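Local coordinates for endoglucanase (PDB 2E4T), which hydrolyses internal beta-1,4-glucosidic bonds of cellulose and xyloglucan as the glycoside hydrolase family 44 module of a larger, multidomain enzyme, at residues 8-13 with 430-435; 83-88 with 162-167; 138-143 with 157-162; 310-315 with 451-456. All blocks are in the same frame, centred on the assembly; numbering follows the deposited sequence. Where two conformers were deposited one is given.

The four contacts form two pairs at opposite ends of the molecule, on opposite sides of its centre. Interactions 2 and 3 share helix 158-169 on the outside of the TIM barrel, with centres 13 Å apart, and interaction 3 is nested within the loop that interaction 2 closes, near the calcium site. Interactions 1 and 4, centred 11 Å apart, meet through neighbouring strands 432-439 and 442-452 of the beta domain, and their segments alternate along the chain. Interaction 1 joins the chain's beginning to its last part, enclosing interactions 2 and 3, so the beta domain is assembled from both ends of the sequence; interaction 4 fastens it to the barrel.

Interaction 1 (8-13 with 430-435); sequences KVVDIR and EVSSAY
The hydroxyl oxygen of S432 is hydrogen-bonded to the backbone carbonyl of D428 while it rests against a methyl group of V10, with S432 OG 3.8 Å from V10 CG1. A small hydroxyl suits this buried place because it can satisfy itself on the loop before its strand and still present little bulk to a valine. The same loop residue serves K8, whose NZ forms a salt bridge with the D428 carboxylate. K8 bends at its second torsion (58°), and farther out its CE comes within 3.8 Å of V431 CG1. The aliphatic part of the lysine thus adds to the apolar contact while the ammonium goes to its acid. V431 CG1 also meets V10 CG2 at 3.7 Å, so this one methyl touches both K8 and V10, and the valine side chains slide past each other in opposite directions. Farther along, I12 CD1 reaches A434 CB at 4.0 Å; the long branch of the isoleucine spans the distance to a residue that offers a single methyl. The two segments run nearly parallel, 21° apart, yet they are not adjacent strands: 420-426 lies between them, and T426 touches V10, I12 and S432. Alternate residues K8, V10 and I12 turn toward the facing segment, whereas V9 turns away. This is side-chain packing across the inner face of a curled beta sheet, here in the beta domain beside the TIM barrel.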
loop_
_atom_site.group_PDB
_atom_site.type_symbol
_atom_site.label_atom_id
_atom_site.label_comp_id
_atom_site.label_asym_id
_atom_site.label_seq_id
_atom_site.Cartn_x
_atom_site.Cartn_y
_atom_site.Cartn_z
ATOM N N LYS A 8 11.272 -5.831 -33.138
ATOM C CA LYS A 8 11.423 -4.739 -32.171
ATOM C C LYS A 8 12.613 -5.066 -31.304
ATOM O O LYS A 8 12.648 -6.140 -30.700
ATOM C CB LYS A 8 10.134 -4.635 -31.349
ATOM C CG LYS A 8 10.163 -3.569 -30.253
ATOM C CD LYS A 8 10.436 -2.166 -30.787
ATOM C CE LYS A 8 10.387 -1.148 -29.674
ATOM N NZ LYS A 8 10.778 0.206 -30.092
ATOM N N VAL A 9 13.537 -4.110 -31.228
ATOM C CA VAL A 9 14.838 -4.288 -30.539
ATOM C C VAL A 9 15.053 -3.165 -29.530
ATOM O O VAL A 9 14.903 -1.987 -29.849
ATOM C CB VAL A 9 15.998 -4.271 -31.548
ATOM C CG1 VAL A 9 17.275 -4.465 -30.809
ATOM C CG2 VAL A 9 15.845 -5.425 -32.544
ATOM N N VAL A 10 15.345 -3.534 -28.290
ATOM C CA VAL A 10 15.449 -2.611 -27.173
ATOM C C VAL A 10 16.760 -2.869 -26.450
ATOM O O VAL A 10 17.089 -4.024 -26.209
ATOM C CB VAL A 10 14.251 -2.820 -26.220
ATOM C CG1 VAL A 10 14.396 -1.990 -24.934
ATOM C CG2 VAL A 10 12.952 -2.520 -26.964
ATOM N N ASP A 11 17.480 -1.787 -26.119
ATOM C CA ASP A 11 18.709 -1.919 -25.373
ATOM C C ASP A 11 18.443 -1.721 -23.871
ATOM O O ASP A 11 17.747 -0.771 -23.484
ATOM C CB ASP A 11 19.697 -0.855 -25.806
ATOM C CG ASP A 11 20.126 -1.025 -27.253
ATOM O OD1 ASP A 11 20.209 -2.171 -27.722
ATOM O OD2 ASP A 11 20.357 -0.035 -27.950
ATOM N N ILE A 12 19.008 -2.604 -23.050
ATOM C CA ILE A 12 18.929 -2.508 -21.598
ATOM C C ILE A 12 20.383 -2.355 -21.099
ATOM O O ILE A 12 21.232 -3.195 -21.395
ATOM C CB ILE A 12 18.292 -3.737 -20.958
ATOM C CG1 ILE A 12 16.920 -4.153 -21.533
ATOM C CG2 ILE A 12 18.254 -3.568 -19.429
ATOM C CD1 ILE A 12 15.826 -3.183 -21.284
ATOM N N ARG A 13 20.639 -1.282 -20.331
ATOM C CA ARG A 13 21.985 -1.006 -19.847
ATOM C C ARG A 13 21.932 -0.967 -18.316
ATOM O O ARG A 13 21.194 -0.160 -17.746
ATOM C CB ARG A 13 22.479 0.332 -20.374
ATOM C CG ARG A 13 22.494 0.329 -21.912
ATOM C CD ARG A 13 23.099 1.576 -22.518
ATOM N NE ARG A 13 24.297 2.061 -21.826
ATOM C CZ ARG A 13 25.549 1.648 -22.051
ATOM N NH1 ARG A 13 25.824 0.704 -22.955
ATOM N NH2 ARG A 13 26.544 2.187 -21.351
ATOM N N GLU A 430 8.022 2.637 -23.322
ATOM C CA GLU A 430 6.648 2.324 -23.690
ATOM C C GLU A 430 6.460 0.814 -23.895
ATOM O O GLU A 430 5.524 0.218 -23.379
ATOM C CB GLU A 430 6.281 3.086 -24.953
ATOM C CG GLU A 430 4.841 2.892 -25.322
ATOM C CD GLU A 430 4.501 3.525 -26.642
ATOM O OE1 GLU A 430 5.349 3.513 -27.578
ATOM O OE2 GLU A 430 3.384 4.065 -26.755
ATOM N N VAL A 431 7.404 0.162 -24.594
ATOM C CA VAL A 431 7.250 -1.242 -24.874
ATOM C C VAL A 431 7.770 -2.122 -23.760
ATOM O O VAL A 431 7.464 -3.328 -23.751
ATOM C CB VAL A 431 7.940 -1.632 -26.228
ATOM C CG1 VAL A 431 9.442 -1.783 -26.046
ATOM C CG2 VAL A 431 7.349 -2.873 -26.799
ATOM N N SER A 432 8.556 -1.571 -22.835
ATOM C CA SER A 432 9.206 -2.388 -21.828
ATOM C C SER A 432 9.381 -1.664 -20.544
ATOM O O SER A 432 9.328 -0.434 -20.489
ATOM C CB SER A 432 10.572 -2.881 -22.345
ATOM O OG SER A 432 11.530 -1.819 -22.425
ATOM N N SER A 433 9.632 -2.458 -19.497
ATOM C CA SER A 433 10.200 -1.952 -18.247
ATOM C C SER A 433 11.266 -2.949 -17.799
ATOM O O SER A 433 11.163 -4.155 -18.076
ATOM C CB SER A 433 9.170 -1.829 -17.137
ATOM O OG SER A 433 8.115 -0.980 -17.551
ATOM N N ALA A 434 12.247 -2.436 -17.037
ATOM C CA ALA A 434 13.258 -3.307 -16.495
ATOM C C ALA A 434 13.736 -2.714 -15.185
ATOM O O ALA A 434 13.999 -1.516 -15.094
ATOM C CB ALA A 434 14.443 -3.508 -17.492
ATOM N N TYR A 435 13.860 -3.601 -14.184
ATOM C CA TYR A 435 14.351 -3.224 -12.866
ATOM C C TYR A 435 15.439 -4.186 -12.463
ATOM O O TYR A 435 15.310 -5.392 -12.681
ATOM C CB TYR A 435 13.197 -3.302 -11.801
ATOM C CG TYR A 435 12.028 -2.472 -12.226
ATOM C CD1 TYR A 435 12.035 -1.082 -12.032
ATOM C CD2 TYR A 435 10.931 -3.016 -12.927
ATOM C CE1 TYR A 435 11.016 -0.283 -12.492
ATOM C CE2 TYR A 435 9.913 -2.230 -13.413
ATOM C CZ TYR A 435 9.971 -0.860 -13.226
ATOM O OH TYR A 435 9.005 0.003 -13.731
#

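Interaction 2 (83-88 with 162-167); sequences WSTPAS and VNYLVN
The phenol ring of Y164 is the bump in this contact, and the turn of residues 85-88 makes the hollow that receives it, on the outer surface of the TIM barrel where helix 158-169 packs beside the start of helix 88-99. P86 lies over one face of the ring, its CB 4.1 Å from Y164 CE1. A87 approaches obliquely, its CB 4.0 Å from Y164 CD2, and the CG2 methyl of T85 closes on the hydroxyl end. Y164 stands out from its helix with CG anti to the backbone N (chi1 -178°), which starts the ring off toward the turn. The next residue, L165, is a smaller bump: its CD2 comes within 4.4 Å of A87 CB, so the alanine methyl faces the notch where the tyrosine and leucine side chains diverge, small enough to meet both. The hollow keeps its shape through a type II beta turn, closed by a hydrogen bond from S88 N to T85 O of 3.1 Å. Proline suits the second turn position; A87 takes the third with a positive phi (61°) more usual for glycine, and it occupies the N-cap position, right before helix 88-99. T85 points its hydroxyl elsewhere, to the carboxylate of E82. The side chain of P86 is about 6 Å from that of the calcium ligand E54. At the tip of the ring, the carbonyl oxygen P86 O sits 3.6 Å from Y164 CZ.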
loop_
_atom_site.group_PDB
_atom_site.type_symbol
_atom_site.label_atom_id
_atom_site.label_comp_id
_atom_site.label_asym_id
_atom_site.label_seq_id
_atom_site.Cartn_x
_atom_site.Cartn_y
_atom_site.Cartn_z
ATOM N N TRP A 83 -14.754 -14.785 20.208
ATOM C CA TRP A 83 -15.502 -13.613 19.761
ATOM C C TRP A 83 -15.612 -12.543 20.839
ATOM O O TRP A 83 -15.688 -11.376 20.489
ATOM C CB TRP A 83 -16.865 -14.010 19.233
ATOM C CG TRP A 83 -16.816 -14.571 17.844
ATOM C CD1 TRP A 83 -15.713 -15.042 17.186
ATOM C CD2 TRP A 83 -17.913 -14.671 16.944
ATOM N NE1 TRP A 83 -16.062 -15.414 15.869
ATOM C CE2 TRP A 83 -17.411 -15.193 15.725
ATOM C CE3 TRP A 83 -19.286 -14.366 17.060
ATOM C CZ2 TRP A 83 -18.224 -15.374 14.620
ATOM C CZ3 TRP A 83 -20.088 -14.550 15.989
ATOM C CH2 TRP A 83 -19.565 -15.068 14.779
ATOM N N SER A 84 -15.643 -12.920 22.116
ATOM C CA SER A 84 -15.738 -11.918 23.160
ATOM C C SER A 84 -14.371 -11.575 23.755
ATOM O O SER A 84 -14.316 -10.783 24.680
ATOM C CB SER A 84 -16.646 -12.407 24.297
ATOM O OG SER A 84 -16.087 -13.580 24.858
ATOM N N THR A 85 -13.254 -12.103 23.215
ATOM C CA THR A 85 -11.949 -11.750 23.736
ATOM C C THR A 85 -11.511 -10.436 23.121
ATOM O O THR A 85 -11.605 -10.268 21.865
ATOM C CB THR A 85 -10.931 -12.823 23.428
ATOM O OG1 THR A 85 -11.406 -14.044 23.964
ATOM C CG2 THR A 85 -9.536 -12.535 23.944
ATOM N N PRO A 86 -11.080 -9.455 23.922
ATOM C CA PRO A 86 -10.658 -8.166 23.364
ATOM C C PRO A 86 -9.664 -8.356 22.219
ATOM O O PRO A 86 -8.735 -9.173 22.297
ATOM C CB PRO A 86 -10.037 -7.410 24.540
ATOM C CG PRO A 86 -10.810 -8.004 25.744
ATOM C CD PRO A 86 -10.937 -9.496 25.395
ATOM N N ALA A 87 -9.870 -7.535 21.188
ATOM C CA ALA A 87 -8.951 -7.460 20.055
ATOM C C ALA A 87 -8.797 -8.756 19.301
ATOM O O ALA A 87 -7.865 -8.840 18.476
ATOM C CB ALA A 87 -7.571 -6.902 20.483
ATOM N N SER A 88 -9.694 -9.743 19.455
ATOM C CA SER A 88 -9.479 -11.021 18.750
ATOM C C SER A 88 -9.490 -10.851 17.240
ATOM O O SER A 88 -8.810 -11.638 16.531
ATOM C CB SER A 88 -10.467 -12.076 19.203
ATOM O OG SER A 88 -11.776 -11.647 18.863
ATOM N N VAL A 162 -3.651 -0.290 22.111
ATOM C CA VAL A 162 -2.231 -0.494 21.784
ATOM C C VAL A 162 -1.519 -1.216 22.923
ATOM O O VAL A 162 -0.706 -2.124 22.712
ATOM C CB VAL A 162 -1.562 0.829 21.386
ATOM C CG1 VAL A 162 -0.066 0.630 21.177
ATOM C CG2 VAL A 162 -2.209 1.365 20.119
ATOM N N ASN A 163 -1.807 -0.820 24.175
ATOM C CA ASN A 163 -1.157 -1.486 25.313
ATOM C C ASN A 163 -1.478 -3.004 25.311
ATOM O O ASN A 163 -0.600 -3.830 25.620
ATOM C CB ASN A 163 -1.646 -0.836 26.620
ATOM C CG ASN A 163 -1.022 -1.514 27.812
ATOM O OD1 ASN A 163 0.186 -1.325 28.078
ATOM N ND2 ASN A 163 -1.793 -2.357 28.511
ATOM N N TYR A 164 -2.721 -3.377 24.992
ATOM C CA TYR A 164 -3.080 -4.791 24.947
ATOM C C TYR A 164 -2.217 -5.533 23.915
ATOM O O TYR A 164 -1.711 -6.657 24.169
ATOM C CB TYR A 164 -4.577 -4.910 24.634
ATOM C CG TYR A 164 -5.082 -6.325 24.620
ATOM C CD1 TYR A 164 -5.706 -6.828 25.758
ATOM C CD2 TYR A 164 -4.997 -7.150 23.488
ATOM C CE1 TYR A 164 -6.192 -8.134 25.808
ATOM C CE2 TYR A 164 -5.492 -8.458 23.557
ATOM C CZ TYR A 164 -6.070 -8.953 24.729
ATOM O OH TYR A 164 -6.534 -10.262 24.712
ATOM N N LEU A 165 -2.059 -4.915 22.756
ATOM C CA LEU A 165 -1.264 -5.515 21.667
ATOM C C LEU A 165 0.231 -5.619 22.066
ATOM O O LEU A 165 0.865 -6.658 21.831
ATOM C CB LEU A 165 -1.433 -4.710 20.393
ATOM C CG LEU A 165 -2.855 -4.725 19.847
ATOM C CD1 LEU A 165 -2.955 -3.741 18.662
ATOM C CD2 LEU A 165 -3.343 -6.087 19.436
ATOM N N VAL A 166 0.780 -4.542 22.626
ATOM C CA VAL A 166 2.187 -4.553 23.037
ATOM C C VAL A 166 2.411 -5.572 24.155
ATOM O O VAL A 166 3.440 -6.274 24.171
ATOM C CB VAL A 166 2.618 -3.143 23.492
ATOM C CG1 VAL A 166 3.991 -3.137 24.138
ATOM C CG2 VAL A 166 2.591 -2.218 22.286
ATOM N N ASN A 167 1.469 -5.691 25.092
ATOM C CA ASN A 167 1.559 -6.711 26.118
ATOM C C ASN A 167 1.642 -8.112 25.508
ATOM O O ASN A 167 2.404 -8.968 25.977
ATOM C CB ASN A 167 0.363 -6.578 27.058
ATOM C CG ASN A 167 0.392 -7.637 28.143
ATOM O OD1 ASN A 167 -0.322 -8.660 28.007
ATOM N ND2 ASN A 167 1.250 -7.492 29.106
#

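Interaction 3 (138-143 with 157-162); sequences KFEKGA and YMDEFV
Two backbone hydrogen bonds tie the 138-143 loop to the first turn of helix 158-169: M158 N donates to K138 O at 3.0 Å, in the carbonyl plane, and D159 N donates to F139 O at the same length, 25° out of that plane. First-turn amides have no partner within their own helix, so loop carbonyls supply one. D159 returns a bond with its carboxylate: CG sits between backbone N and carbonyl carbon (chi1 60°), and OD1 takes K141 N at 2.9 Å on its syn side. OD2 accepts from a water that also accepts from G142 N, so a short acid grips the loop in two places.

Before the helix, K138 and Y157 make a parallel beta bridge, with Y157 at the N-cap position. This strand-to-helix junction lies beside the calcium site, where D153 and Y155, just before Y157, are ligands, on the outside of the TIM barrel.

The charged contact is K141 NZ with E160 OE2, a salt bridge of 2.7 Å. NZ also bonds to P144 O, and OE2 accepts from S146 N, so both ends are fixed by the chain that follows K141.

Among the apolar contacts, the extended chain of K141 crosses the Y157 ring at about a right angle, CG above the ring centre at 3.8 Å in a CH-pi contact. K138 runs alongside the ring, its CB 3.7 Å from Y157 CD1. M158 CG meets F139 at the ring edge, 3.9 Å from CD1, next to L214 of helix 204-221, which touches both residues.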
loop_
_atom_site.group_PDB
_atom_site.type_symbol
_atom_site.label_atom_id
_atom_site.label_comp_id
_atom_site.label_asym_id
_atom_site.label_seq_id
_atom_site.Cartn_x
_atom_site.Cartn_y
_atom_site.Cartn_z
ATOM N N LYS A 138 -11.714 7.772 22.951
ATOM C CA LYS A 138 -10.734 8.709 23.490
ATOM C C LYS A 138 -9.365 8.135 23.202
ATOM O O LYS A 138 -9.147 6.906 23.338
ATOM C CB LYS A 138 -10.947 8.944 24.992
ATOM C CG LYS A 138 -12.183 9.783 25.253
ATOM C CD LYS A 138 -12.302 10.149 26.704
ATOM C CE LYS A 138 -13.245 11.337 26.963
ATOM N NZ LYS A 138 -14.668 10.971 26.518
ATOM N N PHE A 139 -8.409 8.992 22.849
ATOM C CA PHE A 139 -7.106 8.463 22.506
ATOM C C PHE A 139 -6.286 8.059 23.732
ATOM O O PHE A 139 -5.549 7.071 23.665
ATOM C CB PHE A 139 -6.355 9.455 21.623
ATOM C CG PHE A 139 -7.115 9.759 20.343
ATOM C CD1 PHE A 139 -7.794 8.774 19.633
ATOM C CD2 PHE A 139 -7.089 11.050 19.824
ATOM C CE1 PHE A 139 -8.450 9.078 18.418
ATOM C CE2 PHE A 139 -7.738 11.336 18.637
ATOM C CZ PHE A 139 -8.421 10.363 17.969
ATOM N N GLU A 140 -6.417 8.848 24.813
ATOM C CA GLU A 140 -5.680 8.587 26.059
ATOM C C GLU A 140 -6.658 8.273 27.174
ATOM O O GLU A 140 -7.518 9.093 27.516
ATOM C CB GLU A 140 -4.834 9.745 26.507
ATOM C CG GLU A 140 -3.684 9.875 25.598
ATOM C CD GLU A 140 -2.599 10.869 26.037
ATOM O OE1 GLU A 140 -2.400 11.034 27.272
ATOM O OE2 GLU A 140 -1.845 11.410 25.176
ATOM N N LYS A 141 -6.488 7.115 27.808
ATOM C CA LYS A 141 -7.350 6.761 28.949
ATOM C C LYS A 141 -7.162 7.694 30.144
ATOM O O LYS A 141 -8.143 8.037 30.822
ATOM C CB LYS A 141 -7.095 5.319 29.338
ATOM C CG LYS A 141 -8.070 4.789 30.392
ATOM C CD LYS A 141 -7.854 3.356 30.694
ATOM C CE LYS A 141 -8.934 2.772 31.610
ATOM N NZ LYS A 141 -8.644 1.399 32.038
ATOM N N GLY A 142 -5.907 8.059 30.424
ATOM C CA GLY A 142 -5.604 8.905 31.611
ATOM C C GLY A 142 -5.964 8.271 32.931
ATOM O O GLY A 142 -6.173 8.954 33.928
ATOM N N ALA A 143 -5.993 6.984 32.986
ATOM C CA ALA A 143 -6.138 6.149 34.174
ATOM C C ALA A 143 -5.450 4.847 33.808
ATOM O O ALA A 143 -5.183 4.577 32.629
ATOM C CB ALA A 143 -7.597 5.909 34.536
ATOM N N TYR A 157 -10.715 3.264 24.478
ATOM C CA TYR A 157 -9.473 4.018 24.557
ATOM C C TYR A 157 -8.416 3.424 23.592
ATOM O O TYR A 157 -8.095 2.229 23.668
ATOM C CB TYR A 157 -8.913 3.977 25.989
ATOM C CG TYR A 157 -9.889 4.604 26.957
ATOM C CD1 TYR A 157 -10.020 5.972 27.027
ATOM C CD2 TYR A 157 -10.694 3.822 27.795
ATOM C CE1 TYR A 157 -10.910 6.569 27.911
ATOM C CE2 TYR A 157 -11.615 4.416 28.666
ATOM C CZ TYR A 157 -11.689 5.811 28.723
ATOM O OH TYR A 157 -12.581 6.439 29.566
ATOM N N MET A 158 -7.888 4.276 22.721
ATOM C CA MET A 158 -6.893 3.775 21.763
ATOM C C MET A 158 -5.574 3.381 22.406
ATOM O O MET A 158 -4.980 2.370 21.997
ATOM C CB MET A 158 -6.662 4.759 20.604
ATOM C CG MET A 158 -7.864 4.913 19.687
ATOM S SD MET A 158 -8.365 3.364 18.901
ATOM C CE MET A 158 -9.749 2.878 19.923
ATOM N N ASP A 159 -5.084 4.165 23.364
ATOM C CA ASP A 159 -3.827 3.774 23.978
ATOM C C ASP A 159 -3.975 2.433 24.740
ATOM O O ASP A 159 -3.028 1.653 24.772
ATOM C CB ASP A 159 -3.197 4.901 24.806
ATOM C CG ASP A 159 -4.028 5.415 25.965
ATOM O OD1 ASP A 159 -5.192 5.043 26.182
ATOM O OD2 ASP A 159 -3.407 6.294 26.687
ATOM N N GLU A 160 -5.148 2.180 25.336
ATOM C CA GLU A 160 -5.374 0.936 26.026
ATOM C C GLU A 160 -5.367 -0.251 25.036
ATOM O O GLU A 160 -4.848 -1.334 25.341
ATOM C CB GLU A 160 -6.673 1.005 26.821
ATOM C CG GLU A 160 -6.837 -0.183 27.761
ATOM C CD GLU A 160 -8.022 0.015 28.703
ATOM O OE1 GLU A 160 -9.164 0.284 28.203
ATOM O OE2 GLU A 160 -7.815 -0.090 29.946
ATOM N N PHE A 161 -5.932 -0.031 23.834
ATOM C CA PHE A 161 -5.903 -1.037 22.765
ATOM C C PHE A 161 -4.429 -1.336 22.397
ATOM O O PHE A 161 -4.005 -2.511 22.335
ATOM C CB PHE A 161 -6.699 -0.461 21.602
ATOM C CG PHE A 161 -6.828 -1.270 20.319
ATOM C CD1 PHE A 161 -6.520 -2.622 20.208
ATOM C CD2 PHE A 161 -7.336 -0.587 19.209
ATOM C CE1 PHE A 161 -6.676 -3.266 18.993
ATOM C CE2 PHE A 161 -7.509 -1.244 17.993
ATOM C CZ PHE A 161 -7.184 -2.578 17.891
ATOM N N VAL A 162 -3.651 -0.290 22.111
ATOM C CA VAL A 162 -2.231 -0.494 21.784
ATOM C C VAL A 162 -1.519 -1.216 22.923
ATOM O O VAL A 162 -0.706 -2.124 22.712
ATOM C CB VAL A 162 -1.562 0.829 21.386
ATOM C CG1 VAL A 162 -0.066 0.630 21.177
ATOM C CG2 VAL A 162 -2.209 1.365 20.119
HETATM O O HOH W 1 -10.404 7.309 32.033
HETATM O O HOH W 2 -3.564 7.021 29.262
#

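Interaction 4 (310-315 with 451-456); sequences RLQAPR and LNKNYD
The ring of Y455 is met obliquely by L311, whose CD1 lies 4.1 Å from Y455 CD1, the two side chains crossing at about a right angle. The second flat group, the guanidinium of R315, has Q312 at its edge and in its plane: NH1 donates to Q312 OE1 at 3.0 Å, arriving 41° above the plane of the amide. The same oxygen receives a weak bond of 3.2 Å from K453 NZ, while Q312 NE2 turns to E430 O, so both ends of the amide are used. K453 reaches there from the end of strand 442-452, its CD 3.5 Å from L311 O; beyond CD the chain bends (chi3 -83°), which turns CE aside. Its methylenes suit the passage along the helix end, and L311 CD1 in turn sits 3.7 Å from K453 O. An Asx turn, N452 OD1 accepting from N454 N, shapes the chain that carries Y455, whose hydroxyl bonds N307 on helix 304-312. The contact thereby joins a helix of the TIM-barrel domain to the beta domain. K453 NZ also donates to I429 O; with R315 NH1 5.1 Å away and D319 paired with R315, the ammonium of this buried lysine is probably stabilised largely by oxygen dipoles, the glutamine oxygen helping to ease repulsion between the two cations.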
loop_
_atom_site.group_PDB
_atom_site.type_symbol
_atom_site.label_atom_id
_atom_site.label_comp_id
_atom_site.label_asym_id
_atom_site.label_seq_id
_atom_site.Cartn_x
_atom_site.Cartn_y
_atom_site.Cartn_z
ATOM N N ARG A 310 -3.858 -0.038 -19.299
ATOM C CA ARG A 310 -3.419 -0.584 -18.007
ATOM C C ARG A 310 -1.907 -0.777 -17.982
ATOM O O ARG A 310 -1.240 -0.516 -16.985
ATOM C CB ARG A 310 -4.165 -1.899 -17.714
ATOM C CG ARG A 310 -3.787 -2.487 -16.370
ATOM C CD ARG A 310 -4.583 -3.738 -16.020
ATOM N NE ARG A 310 -6.003 -3.486 -16.026
ATOM C CZ ARG A 310 -6.855 -3.834 -17.007
ATOM N NH1 ARG A 310 -6.454 -4.630 -18.024
ATOM N NH2 ARG A 310 -8.124 -3.392 -16.982
ATOM N N LEU A 311 -1.354 -1.283 -19.118
ATOM C CA LEU A 311 0.081 -1.499 -19.190
ATOM C C LEU A 311 0.876 -0.210 -19.054
ATOM O O LEU A 311 1.995 -0.250 -18.510
ATOM C CB LEU A 311 0.447 -2.187 -20.513
ATOM C CG LEU A 311 -0.032 -3.626 -20.644
ATOM C CD1 LEU A 311 0.169 -4.095 -22.099
ATOM C CD2 LEU A 311 0.675 -4.553 -19.671
ATOM N N GLN A 312 0.357 0.916 -19.565
ATOM C CA GLN A 312 1.087 2.171 -19.505
ATOM C C GLN A 312 0.817 2.958 -18.211
ATOM O O GLN A 312 1.639 3.813 -17.844
ATOM C CB GLN A 312 0.755 3.067 -20.711
ATOM C CG GLN A 312 1.072 2.396 -22.048
ATOM C CD GLN A 312 2.518 1.947 -22.165
ATOM O OE1 GLN A 312 3.458 2.553 -21.641
ATOM N NE2 GLN A 312 2.723 0.839 -22.870
ATOM N N ALA A 313 -0.333 2.712 -17.544
ATOM C CA ALA A 313 -0.735 3.525 -16.421
ATOM C C ALA A 313 0.306 3.628 -15.298
ATOM O O ALA A 313 0.352 4.688 -14.648
ATOM C CB ALA A 313 -2.070 3.014 -15.871
ATOM N N PRO A 314 1.101 2.596 -15.015
ATOM C CA PRO A 314 2.098 2.759 -13.945
ATOM C C PRO A 314 3.055 3.958 -14.222
ATOM O O PRO A 314 3.638 4.481 -13.265
ATOM C CB PRO A 314 2.846 1.420 -13.927
ATOM C CG PRO A 314 1.779 0.446 -14.397
ATOM C CD PRO A 314 1.065 1.195 -15.506
ATOM N N ARG A 315 3.201 4.369 -15.473
ATOM C CA ARG A 315 4.063 5.508 -15.768
ATOM C C ARG A 315 3.581 6.794 -15.111
ATOM O O ARG A 315 4.396 7.698 -14.878
ATOM C CB ARG A 315 4.237 5.630 -17.284
ATOM C CG ARG A 315 5.073 4.517 -17.847
ATOM C CD ARG A 315 5.006 4.436 -19.371
ATOM N NE ARG A 315 5.546 5.682 -19.947
ATOM C CZ ARG A 315 5.360 6.023 -21.223
ATOM N NH1 ARG A 315 4.654 5.233 -22.062
ATOM N NH2 ARG A 315 5.866 7.190 -21.639
ATOM N N LEU A 451 9.964 -6.756 -18.284
ATOM C CA LEU A 451 8.534 -6.794 -18.666
ATOM C C LEU A 451 8.427 -6.395 -20.128
ATOM O O LEU A 451 8.832 -5.294 -20.527
ATOM C CB LEU A 451 7.726 -5.815 -17.786
ATOM C CG LEU A 451 7.926 -6.017 -16.287
ATOM C CD1 LEU A 451 7.083 -5.015 -15.478
ATOM C CD2 LEU A 451 7.568 -7.424 -15.857
ATOM N N ASN A 452 7.826 -7.300 -20.921
ATOM C CA ASN A 452 7.539 -6.992 -22.324
ATOM C C ASN A 452 6.076 -6.616 -22.450
ATOM O O ASN A 452 5.193 -7.495 -22.322
ATOM C CB ASN A 452 7.876 -8.153 -23.228
ATOM C CG ASN A 452 7.755 -7.756 -24.685
ATOM O OD1 ASN A 452 7.781 -6.565 -25.000
ATOM N ND2 ASN A 452 7.662 -8.749 -25.581
ATOM N N LYS A 453 5.824 -5.317 -22.662
ATOM C CA LYS A 453 4.482 -4.774 -22.819
ATOM C C LYS A 453 3.988 -4.841 -24.275
ATOM O O LYS A 453 2.863 -4.453 -24.553
ATOM C CB LYS A 453 4.415 -3.348 -22.295
ATOM C CG LYS A 453 4.710 -3.240 -20.823
ATOM C CD LYS A 453 4.608 -1.791 -20.320
ATOM C CE LYS A 453 5.835 -0.955 -20.530
ATOM N NZ LYS A 453 5.585 0.540 -20.365
ATOM N N ASN A 454 4.839 -5.322 -25.200
ATOM C CA ASN A 454 4.414 -5.441 -26.579
ATOM C C ASN A 454 3.214 -6.396 -26.628
ATOM O O ASN A 454 3.308 -7.533 -26.134
ATOM C CB ASN A 454 5.621 -5.993 -27.393
ATOM C CG ASN A 454 5.551 -5.728 -28.832
ATOM O OD1 ASN A 454 4.449 -5.653 -29.400
ATOM N ND2 ASN A 454 6.754 -5.710 -29.473
ATOM N N TYR A 455 2.115 -5.944 -27.234
ATOM C CA TYR A 455 0.878 -6.719 -27.141
ATOM C C TYR A 455 0.879 -7.901 -28.039
ATOM O O TYR A 455 0.291 -8.965 -27.689
ATOM C CB TYR A 455 -0.357 -5.821 -27.400
ATOM C CG TYR A 455 -1.578 -6.259 -26.599
ATOM C CD1 TYR A 455 -1.847 -5.649 -25.337
ATOM C CD2 TYR A 455 -2.417 -7.349 -26.995
ATOM C CE1 TYR A 455 -2.896 -6.055 -24.573
ATOM C CE2 TYR A 455 -3.509 -7.736 -26.191
ATOM C CZ TYR A 455 -3.717 -7.088 -24.981
ATOM O OH TYR A 455 -4.733 -7.516 -24.143
ATOM N N ASP A 456 1.480 -7.727 -29.207
ATOM C CA ASP A 456 1.273 -8.807 -30.200
ATOM C C ASP A 456 2.520 -9.096 -31.011
ATOM O O ASP A 456 2.388 -9.637 -32.098
ATOM C CB ASP A 456 0.129 -8.494 -31.142
ATOM C CG ASP A 456 0.211 -7.114 -31.581
ATOM O OD1 ASP A 456 1.375 -6.721 -31.834
ATOM O OD2 ASP A 456 -0.811 -6.391 -31.538
#